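PDB 6N6Q: cytochrome P450 (CYP102L1) from Mycobacterium phage Adler, which probably works as a haem-thiolate monooxygenase, activating dioxygen at a porphyrin iron to oxidise an organic substrate. Local coordinates for residues K410-G413 with A418-G421; V81-H86 with G347-A352; D94-A99 with K108-L113; N285-A290 with H427-A432. All blocks are in the same frame, centred on the assembly; numbering follows the deposited sequence.

Interaction 1 (K410-G413 with A418-G421); sequences KPFG and ACIG. With HEM (protoporphyrin IX containing Fe), chain E.
CG of Phe412 stands opposite its own carbonyl carbon (chi1 -63°), and SG of Cys419 stands opposite its backbone nitrogen (chi1 176°). These two settings bring the side chains together on the proximal face of the porphyrin: Phe412 CB and Cys419 CB meet at 3.8 Å, and the phenyl ring turns its edge to the cysteine, with Cys419 CB lying in the ring plane. The sulfur follows at that edge, Cys419 SG being 5.3 Å from the centroid of the Phe412 ring and 80° off its normal. A backbone hydrogen bond of 2.9 Å from Cys419 N to Phe412 O ties the two ends of the loop, while Ala418 CB rests 3.4 Å from Phe412 O. The sequence here is the cysteine-ligand loop of cytochromes P450, the stretch just before helix 422-439 that carries the proximal thiolate. Consistent with that role, Cys419 SG points at the haem iron, 2.8 Å from HEM FE, although this is long for an iron-sulfur bond. The same face of the porphyrin receives Phe412 CE1, 3.7 Å from HEM C3B, in an oblique approach, and Cys419 CB comes to 3.2 Å from HEM NA. Arg422 and Gln426 of helix 422-439 and Leu339 of helix 329-341 pack against the Phe412 side chain from outside the two segments.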
# COMPACT_ATOMS: atom_id res chain seq x y z
N LYS A 410 -6.57 -9.14 7.49
CA LYS A 410 -6.77 -8.92 6.06
C LYS A 410 -6.11 -7.61 5.64
O LYS A 410 -6.79 -6.67 5.22
CB LYS A 410 -8.26 -8.91 5.72
CG LYS A 410 -8.98 -10.21 6.04
CD LYS A 410 -8.48 -11.35 5.17
CE LYS A 410 -9.28 -12.61 5.40
NZ LYS A 410 -8.97 -13.67 4.41
N PRO A 411 -4.78 -7.53 5.71
CA PRO A 411 -4.11 -6.28 5.31
C PRO A 411 -4.22 -5.98 3.83
O PRO A 411 -3.96 -4.84 3.43
CB PRO A 411 -2.65 -6.52 5.72
CG PRO A 411 -2.49 -8.00 5.69
CD PRO A 411 -3.81 -8.56 6.13
N PHE A 412 -4.61 -6.95 3.01
CA PHE A 412 -4.75 -6.76 1.57
C PHE A 412 -6.21 -6.81 1.12
O PHE A 412 -6.48 -7.06 -0.06
CB PHE A 412 -3.93 -7.80 0.81
CG PHE A 412 -2.45 -7.70 1.06
CD1 PHE A 412 -1.66 -6.89 0.26
CD2 PHE A 412 -1.85 -8.43 2.08
CE1 PHE A 412 -0.30 -6.79 0.48
CE2 PHE A 412 -0.50 -8.34 2.30
CZ PHE A 412 0.29 -7.52 1.51
N GLY A 413 -7.15 -6.58 2.03
CA GLY A 413 -8.56 -6.61 1.67
C GLY A 413 -9.08 -8.03 1.53
O GLY A 413 -8.45 -9.01 1.94
N ALA A 418 -9.84 -7.57 -3.71
CA ALA A 418 -8.68 -7.50 -2.84
C ALA A 418 -7.47 -7.03 -3.65
O ALA A 418 -7.55 -6.81 -4.86
CB ALA A 418 -8.42 -8.85 -2.18
N CYS A 419 -6.34 -6.87 -2.97
CA CYS A 419 -5.18 -6.25 -3.59
C CYS A 419 -4.61 -7.13 -4.70
O CYS A 419 -4.12 -8.23 -4.44
CB CYS A 419 -4.10 -5.98 -2.54
SG CYS A 419 -2.59 -5.33 -3.26
N ILE A 420 -4.65 -6.62 -5.93
CA ILE A 420 -4.06 -7.35 -7.05
C ILE A 420 -2.54 -7.42 -6.95
O ILE A 420 -1.92 -8.29 -7.56
CB ILE A 420 -4.49 -6.72 -8.39
CG1 ILE A 420 -4.24 -7.69 -9.55
CG2 ILE A 420 -3.74 -5.42 -8.63
CD1 ILE A 420 -4.57 -7.12 -10.91
N GLY A 421 -1.93 -6.53 -6.17
CA GLY A 421 -0.48 -6.48 -6.08
C GLY A 421 0.08 -7.05 -4.79
O GLY A 421 1.16 -6.64 -4.35
CHA HEM E . -6.25 -2.97 -3.54
CHB HEM E . -3.42 -2.88 0.41
CHC HEM E . 0.53 -2.91 -2.43
CHD HEM E . -2.31 -2.25 -6.31
C1A HEM E . -5.85 -2.97 -2.22
C2A HEM E . -6.70 -3.05 -1.04
C3A HEM E . -5.92 -3.02 0.04
C4A HEM E . -4.54 -2.93 -0.40
CMA HEM E . -6.41 -3.08 1.50
CAA HEM E . -8.24 -3.14 -1.03
CBA HEM E . -8.81 -1.72 -1.09
CGA HEM E . -10.30 -1.74 -0.89
O1A HEM E . -10.87 -2.82 -0.59
O2A HEM E . -10.93 -0.66 -1.04
C1B HEM E . -2.11 -2.94 -0.01
C2B HEM E . -0.95 -3.11 0.84
C3B HEM E . 0.15 -3.12 0.06
C4B HEM E . -0.29 -2.95 -1.31
CMB HEM E . -1.04 -3.25 2.38
CAB HEM E . 1.65 -3.27 0.44
CBB HEM E . 2.11 -3.39 1.69
C1C HEM E . 0.12 -2.76 -3.74
C2C HEM E . 0.96 -2.79 -4.92
C3C HEM E . 0.19 -2.61 -5.99
C4C HEM E . -1.18 -2.46 -5.54
CMC HEM E . 2.49 -3.00 -4.94
CAC HEM E . 0.75 -2.58 -7.43
CBC HEM E . -0.02 -2.43 -8.51
C1D HEM E . -3.63 -2.39 -5.91
C2D HEM E . -4.80 -2.30 -6.76
C3D HEM E . -5.89 -2.50 -5.99
C4D HEM E . -5.45 -2.73 -4.63
CMD HEM E . -4.81 -2.02 -8.28
CAD HEM E . -7.36 -2.50 -6.48
CBD HEM E . -7.73 -3.87 -7.03
CGD HEM E . -9.19 -3.90 -7.41
O1D HEM E . -9.55 -4.65 -8.36
O2D HEM E . -9.99 -3.16 -6.78
NA HEM E . -4.54 -2.90 -1.78
NB HEM E . -1.67 -2.85 -1.31
NC HEM E . -1.18 -2.56 -4.16
ND HEM E . -4.06 -2.66 -4.62
FE HEM E . -2.85 -2.60 -2.95

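Interaction 2 (V81-H86 with G347-A352). With HEM (protoporphyrin IX containing Fe), chain E; CAC (cacodylate ion), chain F.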
# COMPACT_ATOMS: atom_id res chain seq x y z
N VAL A 81 -16.85 1.86 -2.97
CA VAL A 81 -15.95 2.98 -3.23
C VAL A 81 -16.19 4.02 -2.15
O VAL A 81 -17.14 4.81 -2.23
CB VAL A 81 -16.16 3.56 -4.64
CG1 VAL A 81 -15.27 4.78 -4.85
CG2 VAL A 81 -15.87 2.50 -5.70
N GLY A 82 -15.33 4.02 -1.13
CA GLY A 82 -15.51 4.89 -0.00
C GLY A 82 -15.33 6.35 -0.37
O GLY A 82 -15.00 6.70 -1.51
N PRO A 83 -15.55 7.23 0.62
CA PRO A 83 -15.44 8.68 0.35
C PRO A 83 -14.10 9.09 -0.24
O PRO A 83 -14.07 9.73 -1.30
CB PRO A 83 -15.68 9.30 1.73
CG PRO A 83 -16.51 8.29 2.46
CD PRO A 83 -16.01 6.95 1.99
N THR A 84 -13.00 8.73 0.41
CA THR A 84 -11.68 9.12 -0.09
C THR A 84 -11.39 8.49 -1.44
O THR A 84 -10.81 9.14 -2.32
CB THR A 84 -10.60 8.75 0.92
OG1 THR A 84 -10.77 7.39 1.33
CG2 THR A 84 -10.67 9.66 2.14
N LEU A 85 -11.79 7.23 -1.63
CA LEU A 85 -11.64 6.60 -2.94
C LEU A 85 -12.41 7.37 -4.01
O LEU A 85 -11.94 7.52 -5.14
CB LEU A 85 -12.10 5.15 -2.89
CG LEU A 85 -11.07 4.12 -2.41
CD1 LEU A 85 -11.58 2.71 -2.64
CD2 LEU A 85 -9.74 4.34 -3.12
N HIS A 86 -13.60 7.85 -3.66
CA HIS A 86 -14.37 8.66 -4.61
C HIS A 86 -13.64 9.95 -4.94
O HIS A 86 -13.70 10.44 -6.07
CB HIS A 86 -15.76 8.96 -4.04
CG HIS A 86 -16.58 9.85 -4.92
ND1 HIS A 86 -17.33 9.37 -5.97
CD2 HIS A 86 -16.77 11.19 -4.90
CE1 HIS A 86 -17.95 10.38 -6.56
NE2 HIS A 86 -17.62 11.49 -5.93
N GLY A 347 -7.98 0.20 6.49
CA GLY A 347 -9.32 -0.35 6.39
C GLY A 347 -9.85 -0.23 4.98
O GLY A 347 -9.20 0.34 4.09
N TYR A 348 -11.04 -0.78 4.80
CA TYR A 348 -11.72 -0.76 3.51
C TYR A 348 -13.21 -0.61 3.73
O TYR A 348 -13.73 -0.88 4.82
CB TYR A 348 -11.41 -2.02 2.69
CG TYR A 348 -11.61 -3.31 3.46
CD1 TYR A 348 -10.59 -3.85 4.22
CD2 TYR A 348 -12.82 -3.98 3.41
CE1 TYR A 348 -10.77 -5.03 4.92
CE2 TYR A 348 -13.01 -5.16 4.11
CZ TYR A 348 -11.98 -5.68 4.86
OH TYR A 348 -12.16 -6.85 5.56
N PHE A 349 -13.90 -0.17 2.69
CA PHE A 349 -15.34 0.08 2.74
C PHE A 349 -16.08 -1.02 1.99
O PHE A 349 -15.70 -1.38 0.87
CB PHE A 349 -15.68 1.45 2.14
CG PHE A 349 -15.29 2.60 3.01
CD1 PHE A 349 -16.13 3.04 4.02
CD2 PHE A 349 -14.08 3.25 2.82
CE1 PHE A 349 -15.77 4.11 4.82
CE2 PHE A 349 -13.71 4.32 3.63
CZ PHE A 349 -14.56 4.75 4.63
N ARG A 350 -17.12 -1.56 2.62
CA ARG A 350 -17.95 -2.58 2.01
C ARG A 350 -19.38 -2.09 1.90
O ARG A 350 -19.80 -1.17 2.62
CB ARG A 350 -17.90 -3.89 2.81
CG ARG A 350 -16.50 -4.45 2.98
CD ARG A 350 -16.49 -5.95 2.73
NE ARG A 350 -16.22 -6.27 1.33
CZ ARG A 350 -16.58 -7.41 0.74
NH1 ARG A 350 -17.25 -8.33 1.43
NH2 ARG A 350 -16.29 -7.62 -0.53
N GLN A 351 -20.14 -2.70 0.99
CA GLN A 351 -21.53 -2.34 0.78
C GLN A 351 -22.35 -3.61 0.60
O GLN A 351 -21.83 -4.65 0.18
CB GLN A 351 -21.71 -1.42 -0.44
CG GLN A 351 -21.39 -2.08 -1.77
CD GLN A 351 -21.41 -1.10 -2.92
OE1 GLN A 351 -21.29 0.11 -2.74
NE2 GLN A 351 -21.57 -1.63 -4.13
N ALA A 352 -23.63 -3.52 0.95
CA ALA A 352 -24.51 -4.68 0.95
C ALA A 352 -25.09 -4.90 -0.45
O ALA A 352 -25.68 -3.99 -1.04
CB ALA A 352 -25.64 -4.51 1.97
CHA HEM E . -6.25 -2.97 -3.54
CHB HEM E . -3.42 -2.88 0.41
CHC HEM E . 0.53 -2.91 -2.43
CHD HEM E . -2.31 -2.25 -6.31
C1A HEM E . -5.85 -2.97 -2.22
C2A HEM E . -6.70 -3.05 -1.04
C3A HEM E . -5.92 -3.02 0.04
C4A HEM E . -4.54 -2.93 -0.40
CMA HEM E . -6.41 -3.08 1.50
CAA HEM E . -8.24 -3.14 -1.03
CBA HEM E . -8.81 -1.72 -1.09
CGA HEM E . -10.30 -1.74 -0.89
O1A HEM E . -10.87 -2.82 -0.59
O2A HEM E . -10.93 -0.66 -1.04
C1B HEM E . -2.11 -2.94 -0.01
C2B HEM E . -0.95 -3.11 0.84
C3B HEM E . 0.15 -3.12 0.06
C4B HEM E . -0.29 -2.95 -1.31
CMB HEM E . -1.04 -3.25 2.38
CAB HEM E . 1.65 -3.27 0.44
CBB HEM E . 2.11 -3.39 1.69
C1C HEM E . 0.12 -2.76 -3.74
C2C HEM E . 0.96 -2.79 -4.92
C3C HEM E . 0.19 -2.61 -5.99
C4C HEM E . -1.18 -2.46 -5.54
CMC HEM E . 2.49 -3.00 -4.94
CAC HEM E . 0.75 -2.58 -7.43
CBC HEM E . -0.02 -2.43 -8.51
C1D HEM E . -3.63 -2.39 -5.91
C2D HEM E . -4.80 -2.30 -6.76
C3D HEM E . -5.89 -2.50 -5.99
C4D HEM E . -5.45 -2.73 -4.63
CMD HEM E . -4.81 -2.02 -8.28
CAD HEM E . -7.36 -2.50 -6.48
CBD HEM E . -7.73 -3.87 -7.03
CGD HEM E . -9.19 -3.90 -7.41
O1D HEM E . -9.55 -4.65 -8.36
O2D HEM E . -9.99 -3.16 -6.78
NA HEM E . -4.54 -2.90 -1.78
NB HEM E . -1.67 -2.85 -1.31
NC HEM E . -1.18 -2.56 -4.16
ND HEM E . -4.06 -2.66 -4.62
FE HEM E . -2.85 -2.60 -2.95
AS CAC F . -21.07 0.52 -7.51
O1 CAC F . -20.84 -0.12 -9.10
O2 CAC F . -19.85 0.42 -6.29
C1 CAC F . -21.58 2.36 -7.70
C2 CAC F . -22.69 -0.24 -6.83
O HOH W 1 -19.30 1.62 -4.16
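Pro83 lays its CD over one face of the Phe349 ring, 3.9 Å from the centroid and 18° off the normal, a CH-pi contact between the first turn of helix 83-87 and strand 347-352 of the mixed sheet of the P450 fold. The two side chains cross at about a right angle, with Pro83 CD offset toward the rim of the ring. Phe349 CG lies opposite its carbonyl carbon (chi1 -73°), which carries the ring over to Pro83 and to Gly82, the helix N-cap, whose CA is 3.6 Å from Phe349 CD2. Further out, a water accepts from Val81 N at 2.7 Å and donates to Gln351 OE1 at 2.9 Å. It also donates to a cacodylate ion, probably from the crystallisation liquor. The Gln351 amide is steadied by Glu78 and Asn80, and Phe372 meets the Phe349 ring with planes inclined at about 50°. Toward the haem, Leu85 CD1 approaches HEM O2A at 3.8 Å, and Tyr348 CB lies 3.4 Å from HEM O1A of the same propionate.

Interaction 3 (D94-A99 with K108-L113); sequences DGMFTA and KAHEIL. With HEM (protoporphyrin IX containing Fe), chain E.
Between loop 94-99 and helix segment 108-113 the nearest CA atoms are those of Met96 and Ala109, 6.8 Å apart. Helix 104-113 is helix C of the P450 fold, and its Trp106, which is hydrogen-bonded to the haem, stacks with the ring of His110 one turn on. Met96 carries the contact with its whole length. CG lies 3.7 Å from Ala109 CB, SD packs at 3.9 Å against Leu113 CD1, and the chain then bends at its last torsion (chi3 59°), which turns the methyl aside to His110. There Met96 CE arrives at the edge of the imidazole, in its plane, 3.6 Å from His110 ND1, and the two side chains cross at about a right angle. No hydrogen bond joins the segments, so the fit depends on apolar and sulfur surfaces. Within the helix, Ala109 O accepts from both Ile112 N and Leu113 N, near the turn that presents Leu113 to the sulfur. Gln271 and Phe275 of helix 265-296 pack on Ala109 and Leu113, and Gln271 also receives the Met96 N-H. Phe97, next in the loop, lies on the opposite face of the porphyrin from Cys419. Its CD1 is 3.5 Å from HEM CAD, the root of a propionate whose oxygen HEM O1D is 3.2 Å from Met96 CE.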
# COMPACT_ATOMS: atom_id res chain seq x y z
N ASP A 94 -11.23 5.96 -13.56
CA ASP A 94 -11.80 4.62 -13.45
C ASP A 94 -10.73 3.53 -13.44
O ASP A 94 -10.92 2.47 -14.04
CB ASP A 94 -12.81 4.39 -14.57
CG ASP A 94 -12.19 4.50 -15.96
OD1 ASP A 94 -11.04 4.97 -16.07
OD2 ASP A 94 -12.86 4.11 -16.93
N GLY A 95 -9.60 3.78 -12.79
CA GLY A 95 -8.61 2.75 -12.60
C GLY A 95 -9.11 1.66 -11.66
O GLY A 95 -10.12 1.81 -10.98
N MET A 96 -8.36 0.56 -11.62
CA MET A 96 -8.80 -0.61 -10.86
C MET A 96 -9.06 -0.28 -9.40
O MET A 96 -9.89 -0.94 -8.75
CB MET A 96 -7.76 -1.73 -10.96
CG MET A 96 -7.78 -2.50 -12.27
SD MET A 96 -6.76 -3.98 -12.23
CE MET A 96 -7.51 -4.87 -10.87
N PHE A 97 -8.39 0.73 -8.86
CA PHE A 97 -8.51 1.01 -7.43
C PHE A 97 -9.72 1.89 -7.13
O PHE A 97 -10.37 1.71 -6.09
CB PHE A 97 -7.22 1.67 -6.93
CG PHE A 97 -7.08 1.69 -5.43
CD1 PHE A 97 -7.28 0.54 -4.68
CD2 PHE A 97 -6.72 2.86 -4.78
CE1 PHE A 97 -7.14 0.56 -3.30
CE2 PHE A 97 -6.58 2.88 -3.40
CZ PHE A 97 -6.79 1.74 -2.67
N THR A 98 -10.05 2.82 -8.02
CA THR A 98 -11.10 3.79 -7.78
C THR A 98 -12.34 3.57 -8.63
O THR A 98 -13.29 4.36 -8.53
CB THR A 98 -10.57 5.21 -8.01
OG1 THR A 98 -9.96 5.29 -9.30
CG2 THR A 98 -9.54 5.57 -6.94
N ALA A 99 -12.38 2.53 -9.46
CA ALA A 99 -13.54 2.30 -10.31
C ALA A 99 -14.67 1.67 -9.51
O ALA A 99 -14.45 0.91 -8.56
CB ALA A 99 -13.17 1.40 -11.49
N LYS A 108 -12.90 -5.48 -17.10
CA LYS A 108 -11.96 -5.64 -18.20
C LYS A 108 -10.52 -5.61 -17.70
O LYS A 108 -9.75 -6.55 -17.91
CB LYS A 108 -12.19 -4.55 -19.25
CG LYS A 108 -13.45 -4.72 -20.08
CD LYS A 108 -13.57 -3.62 -21.12
CE LYS A 108 -12.35 -3.58 -22.03
NZ LYS A 108 -12.46 -2.51 -23.06
N ALA A 109 -10.15 -4.53 -17.01
CA ALA A 109 -8.79 -4.40 -16.50
C ALA A 109 -8.44 -5.54 -15.55
O ALA A 109 -7.31 -6.05 -15.57
CB ALA A 109 -8.61 -3.05 -15.81
N HIS A 110 -9.39 -5.95 -14.72
CA HIS A 110 -9.10 -6.99 -13.73
C HIS A 110 -8.80 -8.33 -14.40
O HIS A 110 -7.89 -9.05 -13.98
CB HIS A 110 -10.27 -7.14 -12.76
CG HIS A 110 -10.07 -8.22 -11.74
ND1 HIS A 110 -9.13 -8.13 -10.73
CD2 HIS A 110 -10.68 -9.42 -11.57
CE1 HIS A 110 -9.17 -9.22 -9.99
NE2 HIS A 110 -10.11 -10.02 -10.48
N GLU A 111 -9.54 -8.68 -15.46
CA GLU A 111 -9.27 -9.92 -16.16
C GLU A 111 -8.12 -9.81 -17.15
O GLU A 111 -7.69 -10.83 -17.70
CB GLU A 111 -10.53 -10.40 -16.90
CG GLU A 111 -11.82 -10.39 -16.07
CD GLU A 111 -11.90 -11.49 -15.03
OE1 GLU A 111 -10.90 -11.74 -14.32
OE2 GLU A 111 -12.97 -12.12 -14.91
N ILE A 112 -7.60 -8.60 -17.38
CA ILE A 112 -6.47 -8.39 -18.28
C ILE A 112 -5.16 -8.34 -17.51
O ILE A 112 -4.15 -8.88 -17.97
CB ILE A 112 -6.69 -7.11 -19.10
CG1 ILE A 112 -7.76 -7.33 -20.17
CG2 ILE A 112 -5.39 -6.64 -19.74
CD1 ILE A 112 -8.19 -6.05 -20.87
N LEU A 113 -5.16 -7.71 -16.34
CA LEU A 113 -3.93 -7.49 -15.58
C LEU A 113 -3.66 -8.57 -14.54
O LEU A 113 -2.57 -8.57 -13.95
CB LEU A 113 -3.98 -6.12 -14.90
CG LEU A 113 -3.76 -4.94 -15.85
CD1 LEU A 113 -4.35 -3.66 -15.28
CD2 LEU A 113 -2.27 -4.77 -16.13
CHA HEM E . -6.25 -2.97 -3.54
CHB HEM E . -3.42 -2.88 0.41
CHC HEM E . 0.53 -2.91 -2.43
CHD HEM E . -2.31 -2.25 -6.31
C1A HEM E . -5.85 -2.97 -2.22
C2A HEM E . -6.70 -3.05 -1.04
C3A HEM E . -5.92 -3.02 0.04
C4A HEM E . -4.54 -2.93 -0.40
CMA HEM E . -6.41 -3.08 1.50
CAA HEM E . -8.24 -3.14 -1.03
CBA HEM E . -8.81 -1.72 -1.09
CGA HEM E . -10.30 -1.74 -0.89
O1A HEM E . -10.87 -2.82 -0.59
O2A HEM E . -10.93 -0.66 -1.04
C1B HEM E . -2.11 -2.94 -0.01
C2B HEM E . -0.95 -3.11 0.84
C3B HEM E . 0.15 -3.12 0.06
C4B HEM E . -0.29 -2.95 -1.31
CMB HEM E . -1.04 -3.25 2.38
CAB HEM E . 1.65 -3.27 0.44
CBB HEM E . 2.11 -3.39 1.69
C1C HEM E . 0.12 -2.76 -3.74
C2C HEM E . 0.96 -2.79 -4.92
C3C HEM E . 0.19 -2.61 -5.99
C4C HEM E . -1.18 -2.46 -5.54
CMC HEM E . 2.49 -3.00 -4.94
CAC HEM E . 0.75 -2.58 -7.43
CBC HEM E . -0.02 -2.43 -8.51
C1D HEM E . -3.63 -2.39 -5.91
C2D HEM E . -4.80 -2.30 -6.76
C3D HEM E . -5.89 -2.50 -5.99
C4D HEM E . -5.45 -2.73 -4.63
CMD HEM E . -4.81 -2.02 -8.28
CAD HEM E . -7.36 -2.50 -6.48
CBD HEM E . -7.73 -3.87 -7.03
CGD HEM E . -9.19 -3.90 -7.41
O1D HEM E . -9.55 -4.65 -8.36
O2D HEM E . -9.99 -3.16 -6.78
NA HEM E . -4.54 -2.90 -1.78
NB HEM E . -1.67 -2.85 -1.31
NC HEM E . -1.18 -2.56 -4.16
ND HEM E . -4.06 -2.66 -4.62
FE HEM E . -2.85 -2.60 -2.95

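Interaction 4 (N285-A290 with H427-A432); sequences NAIAFA and HEMVIA. With HEM (protoporphyrin IX containing Fe), chain E.
Phe289 N donates to Asn285 O at 2.9 Å, the shortest backbone hydrogen bond within the two segments, and it belongs to the helix turn that presents Ala286 and Ile287 to Met429 and Ala432; no hydrogen bond crosses between the helices. These are the long central helix of the P450 fold, 265-296, and helix L, 422-439, whose segment axes approach to 10.3 Å and cross at -37°. With its chain extended as far as the sulfur (chi2 -173°), Met429 SD lies 3.7 Å from Ala286 CB and equally 3.7 Å from HEM CBB; the bend at chi3 (-63°) brings CE to the same vinyl carbon. Farther from the haem, Ile287 CG1 meets Met429 CG at 4.0 Å, the two side chains passing at a slant, and Ile287 CD1 reaches Ala432 CB at 4.0 Å. Glu428 OE2 lies 3.8 Å from HEM CMC and is hydrogen-bonded to Ser283 OG. Buried with that hydroxyl as a partner, the carboxylate may have a shifted pKa, while the thioether gives the vinyl group a polarisable, uncharged neighbour.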
# COMPACT_ATOMS: atom_id res chain seq x y z
N ASN A 285 5.63 2.62 3.27
CA ASN A 285 5.38 2.82 4.70
C ASN A 285 5.45 1.51 5.47
O ASN A 285 5.85 1.51 6.64
CB ASN A 285 4.03 3.50 4.90
CG ASN A 285 3.97 4.88 4.28
OD1 ASN A 285 5.01 5.51 4.06
ND2 ASN A 285 2.77 5.35 3.99
N ALA A 286 5.07 0.39 4.84
CA ALA A 286 5.24 -0.91 5.49
C ALA A 286 6.71 -1.21 5.73
O ALA A 286 7.09 -1.70 6.80
CB ALA A 286 4.59 -2.01 4.64
N ILE A 287 7.56 -0.92 4.74
CA ILE A 287 9.00 -1.09 4.92
C ILE A 287 9.51 -0.17 6.02
O ILE A 287 10.34 -0.57 6.85
CB ILE A 287 9.74 -0.84 3.58
CG1 ILE A 287 9.39 -1.92 2.56
CG2 ILE A 287 11.24 -0.77 3.80
CD1 ILE A 287 9.82 -1.59 1.15
N ALA A 288 9.03 1.07 6.05
CA ALA A 288 9.46 2.01 7.07
C ALA A 288 9.07 1.54 8.47
O ALA A 288 9.83 1.71 9.43
CB ALA A 288 8.89 3.40 6.79
N PHE A 289 7.88 0.94 8.60
CA PHE A 289 7.48 0.36 9.88
C PHE A 289 8.38 -0.81 10.26
O PHE A 289 8.81 -0.92 11.41
CB PHE A 289 6.02 -0.09 9.83
CG PHE A 289 5.04 1.00 10.15
CD1 PHE A 289 4.99 1.57 11.42
CD2 PHE A 289 4.13 1.44 9.20
CE1 PHE A 289 4.08 2.56 11.72
CE2 PHE A 289 3.22 2.44 9.49
CZ PHE A 289 3.19 3.00 10.75
N ALA A 290 8.67 -1.70 9.30
CA ALA A 290 9.52 -2.84 9.60
C ALA A 290 10.94 -2.42 9.93
O ALA A 290 11.59 -3.06 10.76
CB ALA A 290 9.52 -3.82 8.42
N HIS A 427 6.89 -9.55 -2.41
CA HIS A 427 8.19 -9.85 -3.00
C HIS A 427 9.15 -8.68 -2.82
O HIS A 427 10.30 -8.86 -2.40
CB HIS A 427 8.04 -10.19 -4.48
CG HIS A 427 9.26 -10.82 -5.08
ND1 HIS A 427 9.70 -12.07 -4.73
CD2 HIS A 427 10.13 -10.36 -6.01
CE1 HIS A 427 10.79 -12.37 -5.41
NE2 HIS A 427 11.07 -11.34 -6.20
N GLU A 428 8.69 -7.46 -3.12
CA GLU A 428 9.58 -6.30 -3.03
C GLU A 428 9.90 -5.93 -1.59
O GLU A 428 10.98 -5.40 -1.31
CB GLU A 428 8.97 -5.10 -3.76
CG GLU A 428 7.67 -4.60 -3.16
CD GLU A 428 7.30 -3.21 -3.64
OE1 GLU A 428 8.21 -2.35 -3.72
OE2 GLU A 428 6.11 -2.97 -3.93
N MET A 429 8.98 -6.19 -0.66
CA MET A 429 9.22 -5.83 0.73
C MET A 429 10.30 -6.71 1.36
O MET A 429 11.07 -6.25 2.20
CB MET A 429 7.93 -5.92 1.54
CG MET A 429 6.93 -4.80 1.25
SD MET A 429 5.50 -4.81 2.35
CE MET A 429 4.75 -6.39 1.94
N VAL A 430 10.38 -7.98 0.95
CA VAL A 430 11.38 -8.88 1.51
C VAL A 430 12.76 -8.58 0.94
O VAL A 430 13.74 -8.50 1.68
CB VAL A 430 10.98 -10.35 1.27
CG1 VAL A 430 12.08 -11.28 1.77
CG2 VAL A 430 9.67 -10.66 1.97
N ILE A 431 12.85 -8.40 -0.38
CA ILE A 431 14.14 -8.10 -1.00
C ILE A 431 14.71 -6.80 -0.45
O ILE A 431 15.91 -6.68 -0.20
CB ILE A 431 14.01 -8.04 -2.53
CG1 ILE A 431 13.38 -9.32 -3.08
CG2 ILE A 431 15.37 -7.82 -3.18
CD1 ILE A 431 13.38 -9.41 -4.59
N ALA A 432 13.84 -5.80 -0.24
CA ALA A 432 14.30 -4.52 0.29
C ALA A 432 14.83 -4.66 1.71
O ALA A 432 15.90 -4.14 2.04
CB ALA A 432 13.16 -3.50 0.24
CHA HEM E . -6.25 -2.97 -3.54
CHB HEM E . -3.42 -2.88 0.41
CHC HEM E . 0.53 -2.91 -2.43
CHD HEM E . -2.31 -2.25 -6.31
C1A HEM E . -5.85 -2.97 -2.22
C2A HEM E . -6.70 -3.05 -1.04
C3A HEM E . -5.92 -3.02 0.04
C4A HEM E . -4.54 -2.93 -0.40
CMA HEM E . -6.41 -3.08 1.50
CAA HEM E . -8.24 -3.14 -1.03
CBA HEM E . -8.81 -1.72 -1.09
CGA HEM E . -10.30 -1.74 -0.89
O1A HEM E . -10.87 -2.82 -0.59
O2A HEM E . -10.93 -0.66 -1.04
C1B HEM E . -2.11 -2.94 -0.01
C2B HEM E . -0.95 -3.11 0.84
C3B HEM E . 0.15 -3.12 0.06
C4B HEM E . -0.29 -2.95 -1.31
CMB HEM E . -1.04 -3.25 2.38
CAB HEM E . 1.65 -3.27 0.44
CBB HEM E . 2.11 -3.39 1.69
C1C HEM E . 0.12 -2.76 -3.74
C2C HEM E . 0.96 -2.79 -4.92
C3C HEM E . 0.19 -2.61 -5.99
C4C HEM E . -1.18 -2.46 -5.54
CMC HEM E . 2.49 -3.00 -4.94
CAC HEM E . 0.75 -2.58 -7.43
CBC HEM E . -0.02 -2.43 -8.51
C1D HEM E . -3.63 -2.39 -5.91
C2D HEM E . -4.80 -2.30 -6.76
C3D HEM E . -5.89 -2.50 -5.99
C4D HEM E . -5.45 -2.73 -4.63
CMD HEM E . -4.81 -2.02 -8.28
CAD HEM E . -7.36 -2.50 -6.48
CBD HEM E . -7.73 -3.87 -7.03
CGD HEM E . -9.19 -3.90 -7.41
O1D HEM E . -9.55 -4.65 -8.36
O2D HEM E . -9.99 -3.16 -6.78
NA HEM E . -4.54 -2.90 -1.78
NB HEM E . -1.67 -2.85 -1.31
NC HEM E . -1.18 -2.56 -4.16
ND HEM E . -4.06 -2.66 -4.62
FE HEM E . -2.85 -2.60 -2.95

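In the fold
From the N terminus, 81-86 comes first and finds its partner only at strand 347-352, so interaction 2 closes a long loop. The short loop of interaction 3, 94-99 with 108-113, lies wholly within it. Helix segment 285-290 also falls inside that loop, but its partner 427-432 lies beyond, so interactions 2 and 4 cross along the chain. Interaction 1 closes the tight cysteine loop within the span of interaction 4. In space interaction 1 touches interaction 2 through Gly413 and Tyr348, and interaction 3 through Ile420 and Met96, and interactions 2 and 3 meet through Leu85 and Phe97. Together they link the sheet, helices 104-113, 265-296 and 422-439 and the cysteine loop around one haem.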